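Local structure of proteasome accessory factor B/C (PafBC) (Paenarthrobacter aurescens, 6SJ9) at residues 8-13 and 462-467; 14-18 and 85-89; 96-101 and 457-461; 434-439 and 473-479. The protein probably acts as a transcriptional regulator of the bacterial DNA damage response, joining winged helix-turn-helix and WYL domains in one chain. The contacts are given in a common frame with arbitrary orientation. Numbering follows the deposited sequence.

Overall arrangement
The four contacts cluster where the N-terminal part of the PafB-like half meets helices of the PafC-like half. Contacts 1 and 2 share helix 2-17 and have centres about 10 Å apart; Gly467 O of contact 1 meets Leu88 N of contact 2 at 2.7 Å, a probable hydrogen bond. Contacts 1 and 3 share helix 457-469, centres about 14 Å apart, and a salt bridge from Lys464 to Glu97 joins them. Contact 4 joins the helices before and after helix 457-469. Along the chain, contact 1 spans contacts 2 and 3; contact 4 interleaves with contacts 1 and 3. Contacts 1 and 3 join the two halves; contacts 2 and 4 are internal to one half each.

Contact 1: 8-13 and 462-467; sequences LLNLLL and TIKLTG
This is a buried, near-parallel helix-helix contact that joins the two halves of the chain. The N-terminal helix 2-17 packs on helix 457-469, here within the PafC helix-turn-helix domain. Both segments are regular alpha-helix throughout. Their axes come within 10.1 Å and cross at -22°, with the N-to-C directions nearly aligned. The register pairs Leu9 with Ile463 (CA to CA 6.4 Å) and Leu12 with Gly467 (CA to CA 7.1 Å). The packing is mostly leucine against small or branched side chains. Leu9, rotamer mt, puts CD2 at 3.9 Å from Ile463 CG1 and at 3.4 Å from Thr466 OG1. Leu12 takes the tp rotamer and points at the partner helix. Its CD2 lies 3.5 Å from Ile463 O, 4.0 Å from Thr466 CG2 and 3.8 Å from Gly467 N. Leu13 CD2 touches Thr466 CG2 at 3.9 Å. Thr466 is in the m rotamer, and its OG1 donates to Thr462 O within the same helix at 2.7 Å. The hydroxyl is thus satisfied inside an apolar seam, while the methyl CG2 packs between the helices on Leu12 and Leu13. Leu11, on another face of helix 2-17, packs on helix 39-55. Leu465 turns from the contact to helix 427-441, and Thr466 also touches Ala473 of helix 472-476.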
loop_
_atom_site.group_PDB
_atom_site.type_symbol
_atom_site.label_atom_id
_atom_site.label_comp_id
_atom_site.label_asym_id
_atom_site.label_seq_id
_atom_site.Cartn_x
_atom_site.Cartn_y
_atom_site.Cartn_z
ATOM N N LEU A 8 8.381 22.772 -14.017
ATOM C CA LEU A 8 8.564 21.599 -14.863
ATOM C C LEU A 8 7.256 20.859 -15.064
ATOM O O LEU A 8 6.931 20.472 -16.190
ATOM C CB LEU A 8 9.613 20.661 -14.273
ATOM C CG LEU A 8 11.043 21.173 -14.417
ATOM C CD1 LEU A 8 12.038 20.141 -13.932
ATOM C CD2 LEU A 8 11.371 21.609 -15.835
ATOM N N LEU A 9 6.479 20.673 -13.985
ATOM C CA LEU A 9 5.212 19.953 -14.106
ATOM C C LEU A 9 4.256 20.671 -15.046
ATOM O O LEU A 9 3.717 20.061 -15.981
ATOM C CB LEU A 9 4.576 19.744 -12.719
ATOM C CG LEU A 9 5.393 18.829 -11.810
ATOM C CD1 LEU A 9 5.033 18.845 -10.297
ATOM C CD2 LEU A 9 5.311 17.370 -12.332
ATOM N N ASN A 10 4.110 21.989 -14.867
ATOM C CA ASN A 10 3.241 22.797 -15.728
ATOM C C ASN A 10 3.735 22.803 -17.177
ATOM O O ASN A 10 2.930 22.738 -18.117
ATOM C CB ASN A 10 3.187 24.240 -15.183
ATOM C CG ASN A 10 2.438 24.353 -13.838
ATOM O OD1 ASN A 10 1.486 23.623 -13.569
ATOM N ND2 ASN A 10 2.920 25.240 -12.975
ATOM N N LEU A 11 5.061 22.901 -17.382
ATOM C CA LEU A 11 5.587 22.867 -18.746
ATOM C C LEU A 11 5.245 21.534 -19.388
ATOM O O LEU A 11 4.738 21.483 -20.508
ATOM C CB LEU A 11 7.106 23.128 -18.756
ATOM C CG LEU A 11 7.851 23.017 -20.099
ATOM C CD1 LEU A 11 7.255 23.984 -21.110
ATOM C CD2 LEU A 11 9.334 23.291 -19.951
ATOM N N LEU A 12 5.466 20.441 -18.655
ATOM C CA LEU A 12 5.202 19.119 -19.207
ATOM C C LEU A 12 3.730 18.975 -19.601
ATOM O O LEU A 12 3.413 18.467 -20.681
ATOM C CB LEU A 12 5.622 18.043 -18.194
ATOM C CG LEU A 12 5.143 16.604 -18.409
ATOM C CD1 LEU A 12 5.664 16.042 -19.719
ATOM C CD2 LEU A 12 5.561 15.680 -17.208
ATOM N N LEU A 13 2.821 19.464 -18.769
ATOM C CA LEU A 13 1.399 19.312 -19.101
ATOM C C LEU A 13 0.998 20.177 -20.288
ATOM O O LEU A 13 0.261 19.723 -21.156
ATOM C CB LEU A 13 0.528 19.652 -17.896
ATOM C CG LEU A 13 0.753 18.607 -16.815
ATOM C CD1 LEU A 13 0.059 19.005 -15.559
ATOM C CD2 LEU A 13 0.240 17.263 -17.321
ATOM N N THR A 462 7.570 11.512 -9.519
ATOM C CA THR A 462 6.382 12.372 -9.613
ATOM C C THR A 462 6.240 12.976 -11.016
ATOM O O THR A 462 5.158 12.939 -11.606
ATOM C CB THR A 462 6.461 13.472 -8.558
ATOM O OG1 THR A 462 6.453 12.836 -7.276
ATOM C CG2 THR A 462 5.271 14.502 -8.681
ATOM N N ILE A 463 7.336 13.469 -11.580
ATOM C CA ILE A 463 7.327 14.030 -12.924
ATOM C C ILE A 463 6.967 12.939 -13.937
ATOM O O ILE A 463 6.125 13.137 -14.814
ATOM C CB ILE A 463 8.700 14.676 -13.215
ATOM C CG1 ILE A 463 8.915 15.819 -12.228
ATOM C CG2 ILE A 463 8.816 15.246 -14.634
ATOM C CD1 ILE A 463 10.304 16.482 -12.305
ATOM N N LYS A 464 7.600 11.765 -13.834
ATOM C CA LYS A 464 7.318 10.697 -14.794
ATOM C C LYS A 464 5.862 10.244 -14.730
ATOM O O LYS A 464 5.198 10.113 -15.763
ATOM C CB LYS A 464 8.246 9.516 -14.555
ATOM C CG LYS A 464 9.696 9.851 -14.779
ATOM C CD LYS A 464 10.591 8.658 -14.428
ATOM C CE LYS A 464 12.068 8.933 -14.789
ATOM N NZ LYS A 464 12.808 7.675 -14.542
ATOM N N LEU A 465 5.320 10.069 -13.525
ATOM C CA LEU A 465 3.926 9.646 -13.429
ATOM C C LEU A 465 2.977 10.753 -13.868
ATOM O O LEU A 465 1.863 10.455 -14.314
ATOM C CB LEU A 465 3.575 9.203 -12.015
ATOM C CG LEU A 465 3.803 7.731 -11.665
ATOM C CD1 LEU A 465 2.695 6.916 -12.263
ATOM C CD2 LEU A 465 5.103 7.281 -12.265
ATOM N N THR A 466 3.392 12.025 -13.725
ATOM C CA THR A 466 2.589 13.134 -14.232
ATOM C C THR A 466 2.404 13.020 -15.744
ATOM O O THR A 466 1.311 13.260 -16.265
ATOM C CB THR A 466 3.254 14.472 -13.892
ATOM O OG1 THR A 466 3.278 14.670 -12.472
ATOM C CG2 THR A 466 2.519 15.670 -14.540
ATOM N N GLY A 467 3.459 12.641 -16.459
ATOM C CA GLY A 467 3.344 12.441 -17.889
ATOM C C GLY A 467 2.420 11.290 -18.224
ATOM O O GLY A 467 1.766 11.304 -19.264
#

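Contact 2: 14-18 and 85-89; sequences ALLNT and SNRLP. With K (potassium ion), chain C.
Two backbone carbonyls face each other across this contact with a potassium ion holding them together. Leu16 O and Ser85 O are only 3.3 Å apart, and both bind K, each at 2.6 Å. Thr18 O adds a third ligand at 2.8 Å from K. Residues 14-17 are the last turn of helix 2-17. Thr18 is the first residue to leave helical angles (-67/128), which lets its carbonyl turn to the metal. The 85-89 segment is an irregular loop: Ser85 is extended (-85/162), Asn86 is at -114/12, and Arg87 and Leu88 are extended again. The closest CA pair is Leu16 and Asn86, at 4.7 Å. Asn86 CA also makes a CA-H...O contact of 3.3 Å with Leu16 O. Leu16 has an off-rotamer chi1 of -130°, and its CD1 meets Leu88 CD1 at 3.9 Å, an apolar contact beside the polar site. A water links the segments by donating to Asn17 OD1 (2.7 Å) and Asn86 O (2.6 Å). Asn17 ND2 bonds to Glu471, and Arg87 NH1 to the carbonyls of Ala468 and Phe425. The carbonyls of Ile81 and Lys83 complete the protein ligands. This is a main-chain potassium site of five carbonyls, formed where a helix C-terminus meets the loop after strand 78-80.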
loop_
_atom_site.group_PDB
_atom_site.type_symbol
_atom_site.label_atom_id
_atom_site.label_comp_id
_atom_site.label_asym_id
_atom_site.label_seq_id
_atom_site.Cartn_x
_atom_site.Cartn_y
_atom_site.Cartn_z
ATOM N N ALA A 14 1.525 21.398 -20.372
ATOM C CA ALA A 14 1.195 22.282 -21.488
ATOM C C ALA A 14 1.633 21.691 -22.819
ATOM O O ALA A 14 0.933 21.811 -23.834
ATOM C CB ALA A 14 1.866 23.649 -21.276
ATOM N N LEU A 15 2.814 21.072 -22.844
ATOM C CA LEU A 15 3.287 20.502 -24.092
ATOM C C LEU A 15 2.578 19.207 -24.426
ATOM O O LEU A 15 2.375 18.904 -25.614
ATOM C CB LEU A 15 4.795 20.266 -23.993
ATOM C CG LEU A 15 5.635 21.500 -23.695
ATOM C CD1 LEU A 15 7.087 21.102 -23.616
ATOM C CD2 LEU A 15 5.400 22.541 -24.780
ATOM N N LEU A 16 2.142 18.474 -23.399
ATOM C CA LEU A 16 1.393 17.242 -23.609
ATOM C C LEU A 16 0.017 17.554 -24.163
ATOM O O LEU A 16 -0.489 16.843 -25.045
ATOM C CB LEU A 16 1.304 16.480 -22.281
ATOM C CG LEU A 16 1.668 15.007 -22.165
ATOM C CD1 LEU A 16 2.852 14.568 -23.004
ATOM C CD2 LEU A 16 1.902 14.621 -20.708
ATOM N N ASN A 17 -0.605 18.625 -23.662
ATOM C CA ASN A 17 -1.979 18.923 -24.055
ATOM C C ASN A 17 -2.081 19.262 -25.532
ATOM O O ASN A 17 -2.977 18.767 -26.222
ATOM C CB ASN A 17 -2.548 20.022 -23.175
ATOM C CG ASN A 17 -2.853 19.503 -21.809
ATOM O OD1 ASN A 17 -3.163 18.321 -21.661
ATOM N ND2 ASN A 17 -2.723 20.343 -20.795
ATOM N N THR A 18 -1.195 20.117 -26.034
ATOM C CA THR A 18 -1.339 20.614 -27.394
ATOM C C THR A 18 -1.127 19.501 -28.406
ATOM O O THR A 18 -0.145 18.756 -28.339
ATOM C CB THR A 18 -0.352 21.739 -27.689
ATOM O OG1 THR A 18 -0.513 22.130 -29.051
ATOM C CG2 THR A 18 1.108 21.281 -27.494
ATOM N N SER A 85 -0.936 12.460 -28.905
ATOM C CA SER A 85 -1.551 12.067 -27.641
ATOM C C SER A 85 -1.262 13.085 -26.537
ATOM O O SER A 85 -0.380 13.938 -26.650
ATOM C CB SER A 85 -1.088 10.683 -27.208
ATOM O OG SER A 85 0.319 10.613 -27.255
ATOM N N ASN A 86 -2.053 13.022 -25.475
ATOM C CA ASN A 86 -1.857 13.922 -24.361
ATOM C C ASN A 86 -1.414 13.207 -23.090
ATOM O O ASN A 86 -1.443 13.824 -22.015
ATOM C CB ASN A 86 -3.107 14.755 -24.097
ATOM C CG ASN A 86 -4.332 13.917 -23.910
ATOM O OD1 ASN A 86 -4.245 12.720 -23.583
ATOM N ND2 ASN A 86 -5.514 14.549 -24.078
ATOM N N ARG A 87 -1.020 11.932 -23.188
ATOM C CA ARG A 87 -0.432 11.139 -22.106
ATOM C C ARG A 87 0.811 10.433 -22.627
ATOM O O ARG A 87 0.954 10.244 -23.827
ATOM C CB ARG A 87 -1.347 9.999 -21.569
ATOM C CG ARG A 87 -2.561 10.380 -20.871
ATOM C CD ARG A 87 -3.098 9.234 -20.000
ATOM N NE ARG A 87 -3.291 7.921 -20.636
ATOM C CZ ARG A 87 -2.653 6.789 -20.316
ATOM N NH1 ARG A 87 -1.713 6.721 -19.354
ATOM N NH2 ARG A 87 -2.980 5.687 -20.961
ATOM N N LEU A 88 1.743 10.102 -21.721
ATOM C CA LEU A 88 2.844 9.175 -22.020
ATOM C C LEU A 88 2.754 7.997 -21.051
ATOM O O LEU A 88 3.354 8.016 -19.967
ATOM C CB LEU A 88 4.181 9.901 -21.926
ATOM C CG LEU A 88 4.380 10.814 -23.155
ATOM C CD1 LEU A 88 5.528 11.748 -22.915
ATOM C CD2 LEU A 88 4.623 10.050 -24.468
ATOM N N PRO A 89 2.048 6.927 -21.417
ATOM C CA PRO A 89 1.782 5.841 -20.450
ATOM C C PRO A 89 3.012 5.068 -20.021
ATOM O O PRO A 89 2.978 4.413 -18.948
ATOM C CB PRO A 89 0.822 4.910 -21.220
ATOM C CG PRO A 89 0.322 5.710 -22.342
ATOM C CD PRO A 89 1.354 6.728 -22.693
HETATM K K K C . 0.661 16.274 -27.307
HETATM O O HOH W 1 -3.118 15.655 -21.089
#

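Contact 3: 96-101 and 457-461; sequences AESTVL and ALESV
Helices 95-118 and 457-469 cross almost at right angles here. This is structural packing between the two halves of the chain, with one buried polar link. The axes of the segments approach to 8.6 Å with a signed angle of -84°. Glu97 lies nearest Ala457 (CA to CA 5.1 Å) and Val100 nearest Leu458 (6.3 Å). The polar link is one very short hydrogen bond, from Ser460 OG (chi1 p) to Glu97 OE2 at 2.3 Å. Glu97 is in the mt rotamer, and its OE1 also forms a salt bridge with Lys464. Apolar contacts make up the rest. Ala96 CB meets Ala457 CB at 3.9 Å, so small residues allow close approach. Val100, chi1 t, points at the partner; its CG1 reaches Leu458 CD1 at 3.6 Å and Val461 CG1 at 4.2 Å. Val461 CG2 also packs on Leu101 CD1 at 3.9 Å. Leu437 of helix 427-441 touches Val100, Leu101, Leu458 and Val461, Leu93 of strand 90-93 touches Leu101 and Val461, and Ala96 packs on helix 346-360.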
loop_
_atom_site.group_PDB
_atom_site.type_symbol
_atom_site.label_atom_id
_atom_site.label_comp_id
_atom_site.label_asym_id
_atom_site.label_seq_id
_atom_site.Cartn_x
_atom_site.Cartn_y
_atom_site.Cartn_z
ATOM N N ALA A 96 15.196 2.978 -7.062
ATOM C CA ALA A 96 14.796 3.965 -6.080
ATOM C C ALA A 96 13.390 4.487 -6.392
ATOM O O ALA A 96 12.495 4.421 -5.542
ATOM C CB ALA A 96 15.814 5.109 -6.008
ATOM N N GLU A 97 13.168 4.961 -7.626
ATOM C CA GLU A 97 11.850 5.457 -8.019
ATOM C C GLU A 97 10.748 4.434 -7.789
ATOM O O GLU A 97 9.636 4.791 -7.394
ATOM C CB GLU A 97 11.842 5.858 -9.494
ATOM C CG GLU A 97 12.691 7.028 -9.759
ATOM C CD GLU A 97 12.845 7.308 -11.276
ATOM O OE1 GLU A 97 12.651 6.384 -12.082
ATOM O OE2 GLU A 97 13.187 8.460 -11.616
ATOM N N SER A 98 11.009 3.172 -8.138
ATOM C CA SER A 98 10.027 2.124 -7.961
ATOM C C SER A 98 9.711 1.878 -6.499
ATOM O O SER A 98 8.564 1.555 -6.170
ATOM C CB SER A 98 10.557 0.830 -8.581
ATOM O OG SER A 98 10.927 1.047 -9.939
ATOM N N THR A 99 10.710 2.019 -5.615
ATOM C CA THR A 99 10.443 1.800 -4.196
ATOM C C THR A 99 9.608 2.936 -3.610
ATOM O O THR A 99 8.645 2.680 -2.896
ATOM C CB THR A 99 11.758 1.658 -3.418
ATOM O OG1 THR A 99 12.581 0.680 -4.058
ATOM C CG2 THR A 99 11.495 1.242 -1.970
ATOM N N VAL A 100 9.915 4.185 -3.968
ATOM C CA VAL A 100 9.087 5.308 -3.548
ATOM C C VAL A 100 7.664 5.109 -4.023
ATOM O O VAL A 100 6.695 5.255 -3.267
ATOM C CB VAL A 100 9.640 6.617 -4.118
ATOM C CG1 VAL A 100 8.597 7.777 -3.826
ATOM C CG2 VAL A 100 10.980 6.898 -3.556
ATOM N N LEU A 101 7.530 4.713 -5.281
ATOM C CA LEU A 101 6.220 4.492 -5.866
ATOM C C LEU A 101 5.434 3.453 -5.089
ATOM O O LEU A 101 4.201 3.471 -5.086
ATOM C CB LEU A 101 6.412 4.076 -7.315
ATOM C CG LEU A 101 5.197 4.241 -8.172
ATOM C CD1 LEU A 101 4.876 5.695 -8.192
ATOM C CD2 LEU A 101 5.558 3.733 -9.500
ATOM N N ALA A 457 14.542 10.907 -5.830
ATOM C CA ALA A 457 13.703 9.916 -6.493
ATOM C C ALA A 457 12.216 10.243 -6.386
ATOM O O ALA A 457 11.432 9.924 -7.291
ATOM C CB ALA A 457 13.931 8.544 -5.861
ATOM N N LEU A 458 11.801 10.812 -5.267
ATOM C CA LEU A 458 10.412 11.218 -5.147
ATOM C C LEU A 458 10.069 12.221 -6.239
ATOM O O LEU A 458 9.048 12.094 -6.912
ATOM C CB LEU A 458 10.147 11.814 -3.768
ATOM C CG LEU A 458 8.750 12.429 -3.694
ATOM C CD1 LEU A 458 7.656 11.288 -3.813
ATOM C CD2 LEU A 458 8.574 13.218 -2.370
ATOM N N GLU A 459 10.923 13.214 -6.433
ATOM C CA GLU A 459 10.657 14.239 -7.439
ATOM C C GLU A 459 10.607 13.632 -8.841
ATOM O O GLU A 459 9.719 13.950 -9.648
ATOM C CB GLU A 459 11.718 15.338 -7.384
ATOM C CG GLU A 459 11.514 16.372 -8.493
ATOM C CD GLU A 459 12.759 17.215 -8.817
ATOM O OE1 GLU A 459 13.887 16.660 -8.853
ATOM O OE2 GLU A 459 12.601 18.429 -9.078
ATOM N N SER A 460 11.573 12.772 -9.162
ATOM C CA SER A 460 11.634 12.281 -10.526
ATOM C C SER A 460 10.473 11.346 -10.838
ATOM O O SER A 460 9.946 11.382 -11.954
ATOM C CB SER A 460 12.986 11.592 -10.822
ATOM O OG SER A 460 13.113 10.328 -10.194
ATOM N N VAL A 461 10.082 10.481 -9.896
ATOM C CA VAL A 461 8.968 9.581 -10.183
ATOM C C VAL A 461 7.656 10.378 -10.239
ATOM O O VAL A 461 6.760 10.030 -11.021
ATOM C CB VAL A 461 8.905 8.391 -9.206
ATOM C CG1 VAL A 461 8.359 8.796 -7.852
ATOM C CG2 VAL A 461 8.064 7.281 -9.780
#

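Contact 4: 434-439 and 473-479; sequences LTGLAM and ARLAGSV
Leu434 opens the contact near the middle of helix 427-441. It points at the partner in the mt rotamer, with CD1 at 3.7 Å from Ala473 CB and CB at 4.4 Å from Ala476 CB. Its CA lies 5.0 Å from the CA of Gly477. Thr435 CA lies 5.3 Å from Ala476 CA. It makes a CA-H...O contact of 3.5 Å with Ala476 O; Thr435 OG1 is bonded to Ala431 O in its own helix. One turn on, Ala438 CB touches Gly477 O at 3.2 Å and Val479 CG1 at 3.8 Å. Selenomethionine Met439 ends the run, its SE at 3.8 Å from Val479 CG1. Residues 473-476 are helical. Gly477 (-81/3) donates N to Ala473 O at 2.6 Å, then Ser478 is extended (-115/146) and Val479 (-107/12) points back at the first helix. Val479 is also backbone-bonded to Ser529 of strand 517-530, in the second WYL domain, while Ala473 touches Thr466 of helix 457-469. Small Ala438 and Ala476 allow close packing; a CB on Gly477 would run into Ala473 O. The C-terminal end of helix 472-476 and its loop thus pack on a helix of the PafC helix-turn-helix domain.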
loop_
_atom_site.group_PDB
_atom_site.type_symbol
_atom_site.label_atom_id
_atom_site.label_comp_id
_atom_site.label_asym_id
_atom_site.label_seq_id
_atom_site.Cartn_x
_atom_site.Cartn_y
_atom_site.Cartn_z
ATOM N N LEU A 434 -0.182 9.255 -8.199
ATOM C CA LEU A 434 0.168 10.657 -7.973
ATOM C C LEU A 434 -0.443 11.181 -6.699
ATOM O O LEU A 434 0.097 12.089 -6.073
ATOM C CB LEU A 434 -0.304 11.545 -9.118
ATOM C CG LEU A 434 0.667 11.489 -10.274
ATOM C CD1 LEU A 434 0.052 12.085 -11.534
ATOM C CD2 LEU A 434 1.945 12.264 -9.834
ATOM N N THR A 435 -1.603 10.674 -6.335
ATOM C CA THR A 435 -2.171 11.103 -5.074
ATOM C C THR A 435 -1.297 10.673 -3.911
ATOM O O THR A 435 -1.060 11.457 -2.983
ATOM C CB THR A 435 -3.581 10.565 -4.942
ATOM O OG1 THR A 435 -4.326 11.111 -6.036
ATOM C CG2 THR A 435 -4.192 11.064 -3.617
ATOM N N GLY A 436 -0.805 9.427 -3.940
ATOM C CA GLY A 436 0.092 8.971 -2.878
ATOM C C GLY A 436 1.407 9.734 -2.915
ATOM O O GLY A 436 1.955 10.099 -1.865
ATOM N N LEU A 437 1.901 10.034 -4.130
ATOM C CA LEU A 437 3.130 10.790 -4.232
ATOM C C LEU A 437 2.942 12.216 -3.728
ATOM O O LEU A 437 3.872 12.793 -3.158
ATOM C CB LEU A 437 3.637 10.801 -5.688
ATOM C CG LEU A 437 4.114 9.423 -6.195
ATOM C CD1 LEU A 437 4.272 9.468 -7.701
ATOM C CD2 LEU A 437 5.469 9.042 -5.562
ATOM N N ALA A 438 1.770 12.817 -3.941
ATOM C CA ALA A 438 1.612 14.192 -3.475
ATOM C C ALA A 438 1.543 14.260 -1.950
ATOM O O ALA A 438 2.022 15.231 -1.346
ATOM C CB ALA A 438 0.411 14.857 -4.152
HETATM N N MSE A 439 0.971 13.250 -1.308
HETATM C CA MSE A 439 1.014 13.216 0.154
HETATM C C MSE A 439 2.487 13.058 0.609
HETATM O O MSE A 439 2.949 13.770 1.508
HETATM C CB MSE A 439 0.156 12.086 0.679
HETATM C CG MSE A 439 -1.351 12.262 0.508
HETATM SE SE MSE A 439 -1.985 13.853 1.538
HETATM C CE MSE A 439 -2.526 13.056 3.202
ATOM N N ALA A 473 -3.285 14.781 -13.920
ATOM C CA ALA A 473 -2.279 14.999 -12.889
ATOM C C ALA A 473 -2.514 16.298 -12.133
ATOM O O ALA A 473 -2.083 16.434 -10.985
ATOM C CB ALA A 473 -0.879 15.036 -13.513
ATOM N N ARG A 474 -3.105 17.295 -12.779
ATOM C CA ARG A 474 -3.210 18.600 -12.121
ATOM C C ARG A 474 -4.046 18.499 -10.856
ATOM O O ARG A 474 -3.664 19.025 -9.807
ATOM C CB ARG A 474 -3.771 19.654 -13.077
ATOM C CG ARG A 474 -3.337 21.068 -12.638
ATOM C CD ARG A 474 -3.782 22.170 -13.612
ATOM N NE ARG A 474 -3.446 21.875 -15.002
ATOM C CZ ARG A 474 -2.291 22.192 -15.587
ATOM N NH1 ARG A 474 -1.340 22.828 -14.913
ATOM N NH2 ARG A 474 -2.090 21.869 -16.858
ATOM N N LEU A 475 -5.200 17.840 -10.920
ATOM C CA LEU A 475 -5.969 17.634 -9.687
ATOM C C LEU A 475 -5.320 16.578 -8.802
ATOM O O LEU A 475 -5.223 16.745 -7.575
ATOM C CB LEU A 475 -7.406 17.234 -9.988
ATOM C CG LEU A 475 -8.162 18.375 -10.666
ATOM C CD1 LEU A 475 -9.616 18.002 -10.845
ATOM C CD2 LEU A 475 -8.017 19.640 -9.837
ATOM N N ALA A 476 -4.910 15.454 -9.404
ATOM C CA ALA A 476 -4.463 14.315 -8.615
ATOM C C ALA A 476 -3.112 14.582 -7.945
ATOM O O ALA A 476 -2.874 14.090 -6.848
ATOM C CB ALA A 476 -4.430 13.060 -9.504
ATOM N N GLY A 477 -2.207 15.332 -8.594
ATOM C CA GLY A 477 -0.868 15.569 -8.067
ATOM C C GLY A 477 -0.817 16.664 -7.021
ATOM O O GLY A 477 0.261 17.014 -6.537
ATOM N N SER A 478 -1.970 17.224 -6.660
ATOM C CA SER A 478 -2.059 18.300 -5.685
ATOM C C SER A 478 -2.812 17.855 -4.432
ATOM O O SER A 478 -3.809 17.135 -4.504
ATOM C CB SER A 478 -2.786 19.499 -6.322
ATOM O OG SER A 478 -3.008 20.537 -5.397
ATOM N N VAL A 479 -2.395 18.382 -3.291
ATOM C CA VAL A 479 -3.123 18.203 -2.039
ATOM C C VAL A 479 -3.832 19.493 -1.636
ATOM O O VAL A 479 -4.331 19.603 -0.514
ATOM C CB VAL A 479 -2.209 17.682 -0.913
ATOM C CG1 VAL A 479 -1.602 16.356 -1.304
ATOM C CG2 VAL A 479 -1.108 18.703 -0.684
#